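Local coordinates for penicillin-binding protein PbpB (Mycobacterium tuberculosis, PDB 6KGV), which synthesises cross-linked peptidoglycan from lipid intermediates and carries the penicillin-sensitive transpeptidase domain that joins the peptide subunits of the cell wall, at residues F265-V270 / Q384-T389; R447-R452 / A473-T478; D491-I496 / L515-R520. All coordinates share one frame; numbering follows the deposited sequence. Where two conformers were deposited one is given.

Contact 1: F265-V270 / Q384-T389; sequences FEPGSV and QGLSMT. With AXL (2-{1-[2-amino-2-(4-hydroxy-phenyl)-acetylamino]-2-oxo-ethyl}-5,5-dimethyl-thiazolidine-4-carboxylic acid), chain F.
Phe265 and Met388 pair as a single antiparallel, hydrogen-bonded bridge: Phe265 N donates to Met388 O at 2.9 Å, and Met388 N returns a bond to Phe265 O. The same Met388 O lies over one face of the Phe265 ring, offset toward its rim. Beside the bridge is the tightly packed part. The thioether of Met388 bends at its end (chi3 73°) and lays CE against the proline ring, 3.4 Å from Pro267 CG, while Leu386 CD2 meets Pro267 CD at 3.9 Å. Helix 390-401 closes over Phe265 and Met388 through Met393. The other end is looser and polar, with Gly385 exposed and Glu266 partly so. Glu266 reaches out on an extended chain, and its OE1 accepts a hydrogen bond from Gly385 N at 3.0 Å. In the modelled conformer of Gln384, one of two deposited, NE2 donates to the same OE1 at 2.7 Å from the opposite face of the carboxylate, the amide and carboxylate planes standing 81° apart. Tyr489 adds a further bond to OE1, and Gln384 OE1 is held in this conformer by Gln480 N. Beyond the bridge 265-270 runs through Gly268, whose backbone angles call for glycine, to Ser269. There OG is joined covalently to C1 of the opened penicillin, and Ser269 N donates to the ligand O1 at 2.7 Å. This is the acyl-enzyme of a penicillin-binding protein, consistent with Ser269 as the nucleophile that opens an SxxK motif at a helix start.

Contact 2: R447-R452 / A473-T478; sequences RAVVQR and AGKTGT. With AXL (2-{1-[2-amino-2-(4-hydroxy-phenyl)-acetylamino]-2-oxo-ethyl}-5,5-dimethyl-thiazolidine-4-carboxylic acid), chain F.
With CG1 anti to the backbone N (chi1 170°), Val449 straddles Gly474 O, CG2 approaching it to 3.1 Å and CG1 continuing to Lys475 CA at 4.0 Å. Lys475 leaves its strand with CG likewise anti to its own N, then folds back at chi2 (71°) and again at chi4. Its CD thereby passes CG2 of Val449 at 4.0 Å, the two side chains crossing at about a right angle. The contact is otherwise slight: CB of Ala473 rests near Arg447 CG, and the guanidinium of Arg447 is taken by Gln444. The fold of the lysine chain brings NZ to its neighbour's carbonyl, Thr476 O, at 2.9 Å, and NZ is also bonded to Ser324 OG. Val449 thus packs against the strand at Gly474 and Lys475, just before the drug-binding threonines. Lys475 to Gly477 fit a KTG motif, and Lys475 NZ lies 3.6 Å from the drug's carboxylate oxygen O63. Thr476 OG1, itself paired with Thr461, donates to O63 at 2.7 Å; just after the motif, Thr478 OG1 donates to O62 at 2.9 Å. Two hydroxyls therefore bind the penicillin carboxylate, while Thr478 N donates to the ester carbonyl oxygen O1 in a nearly straight bond (167°), which with the amide of Ser269 is consistent with an oxyanion hole.

Contact 3: D491-I496 / L515-R520; sequences DDVYWI and LDNPAR. With AXL (2-{1-[2-amino-2-(4-hydroxy-phenyl)-acetylamino]-2-oxo-ethyl}-5,5-dimethyl-thiazolidine-4-carboxylic acid), chain F.
Ile496 and Leu515 share the straightest bonds, Ile496 N to Leu515 O at 2.8 Å (170°) and Leu515 N to Ile496 O at 2.7 Å, an antiparallel hydrogen-bonded pair. Next along comes the non-hydrogen-bonded pair of Trp495 and Asp516, and then the ladder changes character. Strand 509-516 ends, and Asn517, in a left-handed backbone conformation, offers its side chain in place of a main-chain carbonyl. Its CG stands anti to the backbone N (chi1 -165°), and OD1 accepts from Tyr494 N at 3.1 Å, the donor lying 42° out of the amide plane. Asn517 N returns only a weak bond to Tyr494 O. The asparagine amide also touches Val493, crossing its side chain at about a right angle, with CG of Asn517 3.6 Å from CG1 of Val493. On the face of Ile496 and Leu515, apolar groups pack across the segments. Ile496 CG1 meets Pro518 CD at 3.5 Å, and the two CB atoms of Ile496 and Leu515 are 4.0 Å apart. Trp495 and Asp516 project to the other face, where Phe265 packs against the indole and Gln481 holds the carboxylate. The phenol ring of Tyr494 reaches the ligand, CE1 standing 3.8 Å from C14 of its hydroxyphenyl group. The chemistry implies that a side-chain amide carries the hydrogen bonding on past the strand end, while the tyrosine meets the drug's hydroxyphenyl ring by van der Waals contact through CE1, CZ and OH.

Overall arrangement
All three contacts lie in the transpeptidase domain and follow one another along the chain, each closing before the next opens. Their centres stand about 14 to 18 Å apart, with contacts 1 and 3 the closest pair. Contacts 2 and 3 share the six-stranded antiparallel sheet, where strand 473-483 neighbours 493-502; Thr478 CG2 packs on Tyr494 CG at 3.5 Å. Contact 1 joins loops beside this sheet, Phe265 and Glu266 resting on Trp495, and Ser269 and Val270 on Lys475 and Thr476. Together they frame the penicillin-binding active site: 265-270 holds the drug's acyl carbon, 473-478 its carboxylate and ester carbonyl oxygen, and 491-496 borders its hydroxyphenyl group.

Contact 1: F265-V270 / Q384-T389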
# COMPACT_ATOMS: atom_id res chain seq x y z
N PHE A 265 1.64 10.80 -0.03
CA PHE A 265 0.40 11.56 0.08
C PHE A 265 0.01 11.59 1.54
O PHE A 265 0.52 10.81 2.35
CB PHE A 265 -0.72 10.93 -0.77
CG PHE A 265 -0.90 9.46 -0.53
CD1 PHE A 265 -1.74 9.00 0.47
CD2 PHE A 265 -0.17 8.53 -1.27
CE1 PHE A 265 -1.87 7.64 0.72
CE2 PHE A 265 -0.31 7.16 -1.03
CZ PHE A 265 -1.16 6.72 -0.04
N GLU A 266 -0.91 12.49 1.89
CA GLU A 266 -1.42 12.46 3.25
C GLU A 266 -2.45 11.34 3.36
O GLU A 266 -3.32 11.24 2.49
CB GLU A 266 -2.02 13.81 3.65
CG GLU A 266 -1.01 14.96 3.55
CD GLU A 266 -1.34 16.15 4.42
OE1 GLU A 266 -2.21 16.05 5.30
OE2 GLU A 266 -0.71 17.20 4.25
N PRO A 267 -2.36 10.48 4.37
CA PRO A 267 -3.23 9.29 4.38
C PRO A 267 -4.66 9.62 4.75
O PRO A 267 -5.59 8.93 4.29
CB PRO A 267 -2.56 8.39 5.42
CG PRO A 267 -1.94 9.39 6.40
CD PRO A 267 -1.48 10.55 5.55
N GLY A 268 -4.89 10.66 5.54
CA GLY A 268 -6.23 10.79 6.05
C GLY A 268 -6.54 9.66 7.00
O GLY A 268 -5.66 9.09 7.66
N SER A 269 -7.82 9.30 7.05
CA SER A 269 -8.35 8.42 8.08
C SER A 269 -7.78 7.00 8.05
O SER A 269 -7.96 6.28 9.03
CB SER A 269 -9.86 8.35 7.95
OG SER A 269 -10.39 9.58 8.36
N VAL A 270 -7.11 6.57 6.98
CA VAL A 270 -6.49 5.25 7.07
C VAL A 270 -5.36 5.26 8.09
O VAL A 270 -4.96 4.20 8.57
CB VAL A 270 -5.95 4.74 5.73
CG1 VAL A 270 -7.11 4.39 4.83
CG2 VAL A 270 -5.02 5.77 5.10
N GLN A 384 -3.67 13.80 8.81
CA GLN A 384 -3.25 15.00 8.10
C GLN A 384 -2.06 15.60 8.85
O GLN A 384 -1.94 15.46 10.06
CB GLN A 384 -4.42 16.03 7.96
CG GLN A 384 -5.73 15.46 7.35
CD GLN A 384 -5.97 15.78 5.84
OE1 GLN A 384 -7.12 15.88 5.40
NE2 GLN A 384 -4.89 15.91 5.05
N GLY A 385 -1.16 16.25 8.10
CA GLY A 385 0.09 16.75 8.65
C GLY A 385 1.27 15.81 8.51
O GLY A 385 2.33 16.05 9.11
N LEU A 386 1.10 14.74 7.76
CA LEU A 386 2.16 13.78 7.51
C LEU A 386 1.84 13.15 6.17
O LEU A 386 0.71 13.25 5.67
CB LEU A 386 2.28 12.70 8.60
CG LEU A 386 1.26 11.55 8.68
CD1 LEU A 386 1.61 10.55 9.78
CD2 LEU A 386 -0.17 12.06 8.89
N SER A 387 2.83 12.48 5.61
CA SER A 387 2.63 11.86 4.32
C SER A 387 3.33 10.52 4.33
O SER A 387 4.30 10.32 5.08
CB SER A 387 3.14 12.76 3.19
OG SER A 387 4.54 12.91 3.28
N MET A 388 2.85 9.62 3.49
CA MET A 388 3.43 8.30 3.37
C MET A 388 3.16 7.81 1.97
O MET A 388 2.27 8.31 1.28
CB MET A 388 2.83 7.32 4.38
CG MET A 388 1.31 7.19 4.18
SD MET A 388 0.46 6.09 5.32
CE MET A 388 0.52 7.08 6.83
N THR A 389 3.94 6.82 1.56
CA THR A 389 3.71 6.17 0.29
C THR A 389 2.63 5.11 0.46
O THR A 389 2.29 4.71 1.58
CB THR A 389 5.01 5.54 -0.22
OG1 THR A 389 5.40 4.51 0.68
CG2 THR A 389 6.13 6.57 -0.24
C1 AXL F . -10.58 10.60 7.51
O1 AXL F . -10.19 10.43 6.35
C2 AXL F . -11.68 11.60 7.85
C3 AXL F . -12.93 10.76 8.02
S4 AXL F . -14.41 11.57 7.49
C5 AXL F . -14.84 10.40 6.22
C51 AXL F . -15.92 9.45 6.74
C52 AXL F . -15.35 11.12 4.95
C6 AXL F . -13.53 9.67 5.91
C61 AXL F . -13.72 8.31 5.34
O62 AXL F . -14.04 8.20 4.13
O63 AXL F . -13.54 7.32 6.09
N7 AXL F . -12.79 9.62 7.14
N8 AXL F . -11.86 12.63 6.83
C9 AXL F . -11.78 13.95 7.08
O91 AXL F . -11.71 14.41 8.21
C10 AXL F . -11.75 14.89 5.89
N11 AXL F . -11.37 16.23 6.29
C12 AXL F . -13.06 14.95 5.22
C13 AXL F . -13.16 14.48 3.92
C14 AXL F . -14.38 14.53 3.24
C15 AXL F . -15.50 15.05 3.87
C16 AXL F . -15.40 15.52 5.18
C17 AXL F . -14.18 15.48 5.85
O18 AXL F . -16.68 15.09 3.20

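Contact 2: R447-R452 / A473-T478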
# COMPACT_ATOMS: atom_id res chain seq x y z
N ARG A 447 -13.37 -4.98 11.18
CA ARG A 447 -14.49 -5.60 10.46
C ARG A 447 -15.71 -4.68 10.43
O ARG A 447 -16.54 -4.80 9.52
CB ARG A 447 -14.89 -6.94 11.09
CG ARG A 447 -13.85 -8.03 10.91
CD ARG A 447 -14.25 -9.29 11.64
NE ARG A 447 -15.52 -9.83 11.17
CZ ARG A 447 -16.21 -10.77 11.82
NH1 ARG A 447 -15.74 -11.28 12.96
NH2 ARG A 447 -17.35 -11.22 11.33
N ALA A 448 -15.82 -3.77 11.40
CA ALA A 448 -17.00 -2.91 11.44
C ALA A 448 -17.01 -1.90 10.29
O ALA A 448 -18.09 -1.44 9.89
CB ALA A 448 -17.08 -2.19 12.78
N VAL A 449 -15.84 -1.57 9.75
CA VAL A 449 -15.76 -0.64 8.62
C VAL A 449 -16.55 -1.18 7.43
O VAL A 449 -17.20 -0.41 6.70
CB VAL A 449 -14.29 -0.37 8.25
CG1 VAL A 449 -14.19 0.39 6.93
CG2 VAL A 449 -13.58 0.43 9.35
N VAL A 450 -16.56 -2.50 7.23
CA VAL A 450 -17.23 -3.10 6.09
C VAL A 450 -18.58 -3.69 6.46
O VAL A 450 -19.21 -4.37 5.64
CB VAL A 450 -16.35 -4.17 5.41
CG1 VAL A 450 -15.01 -3.59 5.04
CG2 VAL A 450 -16.18 -5.38 6.34
N GLN A 451 -19.05 -3.46 7.69
CA GLN A 451 -20.34 -3.99 8.08
C GLN A 451 -21.49 -3.19 7.48
O GLN A 451 -21.49 -1.95 7.47
CB GLN A 451 -20.46 -4.02 9.60
CG GLN A 451 -21.84 -4.47 10.10
CD GLN A 451 -21.83 -4.82 11.57
OE1 GLN A 451 -21.35 -5.89 11.96
NE2 GLN A 451 -22.34 -3.93 12.40
N ARG A 452 -22.49 -3.89 6.97
CA ARG A 452 -23.67 -3.29 6.36
C ARG A 452 -24.81 -3.25 7.37
O ARG A 452 -25.02 -4.22 8.11
CB ARG A 452 -24.08 -4.07 5.11
CG ARG A 452 -24.85 -3.27 4.09
CD ARG A 452 -25.05 -4.02 2.77
NE ARG A 452 -23.99 -3.80 1.79
CZ ARG A 452 -23.83 -2.66 1.11
NH1 ARG A 452 -24.63 -1.64 1.33
NH2 ARG A 452 -22.85 -2.55 0.21
N ALA A 473 -11.63 -7.00 6.84
CA ALA A 473 -11.38 -5.91 7.78
C ALA A 473 -10.56 -4.85 7.06
O ALA A 473 -9.63 -5.19 6.32
CB ALA A 473 -10.64 -6.39 9.03
N GLY A 474 -10.89 -3.59 7.28
CA GLY A 474 -10.20 -2.54 6.56
C GLY A 474 -10.53 -1.19 7.13
O GLY A 474 -11.17 -1.07 8.17
N LYS A 475 -10.06 -0.15 6.43
CA LYS A 475 -10.32 1.22 6.85
C LYS A 475 -10.33 2.09 5.59
O LYS A 475 -9.46 1.94 4.73
CB LYS A 475 -9.26 1.72 7.85
CG LYS A 475 -9.46 3.15 8.33
CD LYS A 475 -10.69 3.24 9.27
CE LYS A 475 -11.05 4.68 9.64
NZ LYS A 475 -11.77 5.36 8.52
N THR A 476 -11.35 2.96 5.49
CA THR A 476 -11.47 3.97 4.45
C THR A 476 -10.63 5.20 4.80
O THR A 476 -10.32 5.45 5.97
CB THR A 476 -12.93 4.38 4.27
OG1 THR A 476 -13.51 4.65 5.56
CG2 THR A 476 -13.76 3.29 3.54
N GLY A 477 -10.28 5.97 3.78
CA GLY A 477 -9.68 7.28 4.00
C GLY A 477 -10.11 8.35 3.01
O GLY A 477 -10.29 8.07 1.82
N THR A 478 -10.27 9.59 3.49
CA THR A 478 -10.52 10.76 2.63
C THR A 478 -9.64 11.89 3.17
O THR A 478 -10.01 12.55 4.15
CB THR A 478 -11.99 11.18 2.60
OG1 THR A 478 -12.83 10.07 2.26
CG2 THR A 478 -12.22 12.27 1.56
C1 AXL F . -10.58 10.60 7.51
O1 AXL F . -10.19 10.43 6.35
C2 AXL F . -11.68 11.60 7.85
C3 AXL F . -12.93 10.76 8.02
S4 AXL F . -14.41 11.57 7.49
C5 AXL F . -14.84 10.40 6.22
C51 AXL F . -15.92 9.45 6.74
C52 AXL F . -15.35 11.12 4.95
C6 AXL F . -13.53 9.67 5.91
C61 AXL F . -13.72 8.31 5.34
O62 AXL F . -14.04 8.20 4.13
O63 AXL F . -13.54 7.32 6.09
N7 AXL F . -12.79 9.62 7.14
N8 AXL F . -11.86 12.63 6.83
C9 AXL F . -11.78 13.95 7.08
O91 AXL F . -11.71 14.41 8.21
C10 AXL F . -11.75 14.89 5.89
N11 AXL F . -11.37 16.23 6.29
C12 AXL F . -13.06 14.95 5.22
C13 AXL F . -13.16 14.48 3.92
C14 AXL F . -14.38 14.53 3.24
C15 AXL F . -15.50 15.05 3.87
C16 AXL F . -15.40 15.52 5.18
C17 AXL F . -14.18 15.48 5.85
O18 AXL F . -16.68 15.09 3.20

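Contact 3: D491-I496 / L515-R520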
# COMPACT_ATOMS: atom_id res chain seq x y z
N ASP A 491 -10.81 22.22 -0.41
CA ASP A 491 -12.03 21.77 0.25
C ASP A 491 -12.65 20.55 -0.42
O ASP A 491 -13.31 19.76 0.26
CB ASP A 491 -13.07 22.90 0.28
CG ASP A 491 -13.07 23.62 1.61
OD1 ASP A 491 -13.31 22.95 2.65
OD2 ASP A 491 -12.82 24.84 1.61
N ASP A 492 -12.45 20.37 -1.72
CA ASP A 492 -13.13 19.31 -2.45
C ASP A 492 -12.16 18.49 -3.29
O ASP A 492 -12.59 17.87 -4.27
CB ASP A 492 -14.24 19.89 -3.32
CG ASP A 492 -13.76 21.04 -4.20
OD1 ASP A 492 -12.64 21.57 -3.94
OD2 ASP A 492 -14.47 21.41 -5.16
N VAL A 493 -10.87 18.47 -2.95
CA VAL A 493 -9.87 17.67 -3.65
C VAL A 493 -9.26 16.70 -2.64
O VAL A 493 -8.64 17.13 -1.65
CB VAL A 493 -8.78 18.54 -4.30
CG1 VAL A 493 -7.84 17.68 -5.14
CG2 VAL A 493 -9.43 19.65 -5.15
N TYR A 494 -9.41 15.40 -2.90
CA TYR A 494 -9.05 14.39 -1.91
C TYR A 494 -8.13 13.32 -2.48
O TYR A 494 -8.16 13.00 -3.66
CB TYR A 494 -10.30 13.69 -1.36
CG TYR A 494 -11.38 14.64 -0.89
CD1 TYR A 494 -11.21 15.41 0.25
CD2 TYR A 494 -12.57 14.75 -1.58
CE1 TYR A 494 -12.20 16.28 0.69
CE2 TYR A 494 -13.58 15.60 -1.15
CZ TYR A 494 -13.38 16.37 -0.02
OH TYR A 494 -14.37 17.23 0.41
N TRP A 495 -7.29 12.78 -1.60
CA TRP A 495 -6.77 11.43 -1.78
C TRP A 495 -7.76 10.49 -1.12
O TRP A 495 -8.08 10.66 0.06
CB TRP A 495 -5.39 11.26 -1.14
CG TRP A 495 -4.28 11.99 -1.83
CD1 TRP A 495 -3.73 11.72 -3.06
CD2 TRP A 495 -3.53 13.09 -1.30
NE1 TRP A 495 -2.70 12.60 -3.33
CE2 TRP A 495 -2.56 13.45 -2.27
CE3 TRP A 495 -3.59 13.81 -0.10
CZ2 TRP A 495 -1.66 14.49 -2.08
CZ3 TRP A 495 -2.69 14.85 0.09
CH2 TRP A 495 -1.73 15.19 -0.90
N ILE A 496 -8.26 9.52 -1.88
CA ILE A 496 -9.13 8.47 -1.35
C ILE A 496 -8.26 7.24 -1.14
O ILE A 496 -7.47 6.87 -2.02
CB ILE A 496 -10.29 8.18 -2.31
CG1 ILE A 496 -11.14 9.44 -2.56
CG2 ILE A 496 -11.12 7.03 -1.79
CD1 ILE A 496 -11.55 10.19 -1.33
N LEU A 515 -6.75 6.47 -4.55
CA LEU A 515 -7.34 7.12 -5.72
C LEU A 515 -7.08 8.61 -5.59
O LEU A 515 -7.45 9.23 -4.58
CB LEU A 515 -8.85 6.88 -5.83
CG LEU A 515 -9.47 5.57 -6.30
CD1 LEU A 515 -8.84 4.41 -5.63
CD2 LEU A 515 -10.96 5.56 -5.98
N ASP A 516 -6.43 9.19 -6.59
CA ASP A 516 -6.11 10.61 -6.56
C ASP A 516 -7.32 11.38 -7.10
O ASP A 516 -7.49 11.51 -8.32
CB ASP A 516 -4.85 10.91 -7.35
CG ASP A 516 -4.48 12.38 -7.30
OD1 ASP A 516 -5.26 13.17 -6.71
OD2 ASP A 516 -3.43 12.74 -7.86
N ASN A 517 -8.15 11.87 -6.18
CA ASN A 517 -9.27 12.77 -6.41
C ASN A 517 -10.26 12.22 -7.43
O ASN A 517 -10.46 12.82 -8.49
CB ASN A 517 -8.77 14.15 -6.85
CG ASN A 517 -9.86 15.22 -6.73
OD1 ASN A 517 -10.58 15.29 -5.72
ND2 ASN A 517 -10.00 16.02 -7.77
N PRO A 518 -10.91 11.11 -7.15
CA PRO A 518 -11.93 10.61 -8.07
C PRO A 518 -13.19 11.45 -8.02
O PRO A 518 -13.54 12.05 -7.00
CB PRO A 518 -12.20 9.19 -7.55
CG PRO A 518 -12.05 9.36 -6.05
CD PRO A 518 -10.85 10.30 -5.91
N ALA A 519 -13.89 11.48 -9.15
CA ALA A 519 -15.23 12.06 -9.21
C ALA A 519 -16.30 11.06 -8.79
O ALA A 519 -17.39 11.47 -8.37
CB ALA A 519 -15.51 12.57 -10.62
N ARG A 520 -16.01 9.76 -8.90
CA ARG A 520 -16.97 8.70 -8.59
C ARG A 520 -16.25 7.60 -7.81
O ARG A 520 -15.04 7.66 -7.60
CB ARG A 520 -17.63 8.15 -9.88
CG ARG A 520 -18.41 9.22 -10.66
CD ARG A 520 -18.75 8.81 -12.09
NE ARG A 520 -17.56 8.61 -12.91
CZ ARG A 520 -16.85 9.59 -13.47
NH1 ARG A 520 -17.21 10.85 -13.31
NH2 ARG A 520 -15.78 9.29 -14.18
C1 AXL F . -10.58 10.60 7.51
O1 AXL F . -10.19 10.43 6.35
C2 AXL F . -11.68 11.60 7.85
C3 AXL F . -12.93 10.76 8.02
S4 AXL F . -14.41 11.57 7.49
C5 AXL F . -14.84 10.40 6.22
C51 AXL F . -15.92 9.45 6.74
C52 AXL F . -15.35 11.12 4.95
C6 AXL F . -13.53 9.67 5.91
C61 AXL F . -13.72 8.31 5.34
O62 AXL F . -14.04 8.20 4.13
O63 AXL F . -13.54 7.32 6.09
N7 AXL F . -12.79 9.62 7.14
N8 AXL F . -11.86 12.63 6.83
C9 AXL F . -11.78 13.95 7.08
O91 AXL F . -11.71 14.41 8.21
C10 AXL F . -11.75 14.89 5.89
N11 AXL F . -11.37 16.23 6.29
C12 AXL F . -13.06 14.95 5.22
C13 AXL F . -13.16 14.48 3.92
C14 AXL F . -14.38 14.53 3.24
C15 AXL F . -15.50 15.05 3.87
C16 AXL F . -15.40 15.52 5.18
C17 AXL F . -14.18 15.48 5.85
O18 AXL F . -16.68 15.09 3.20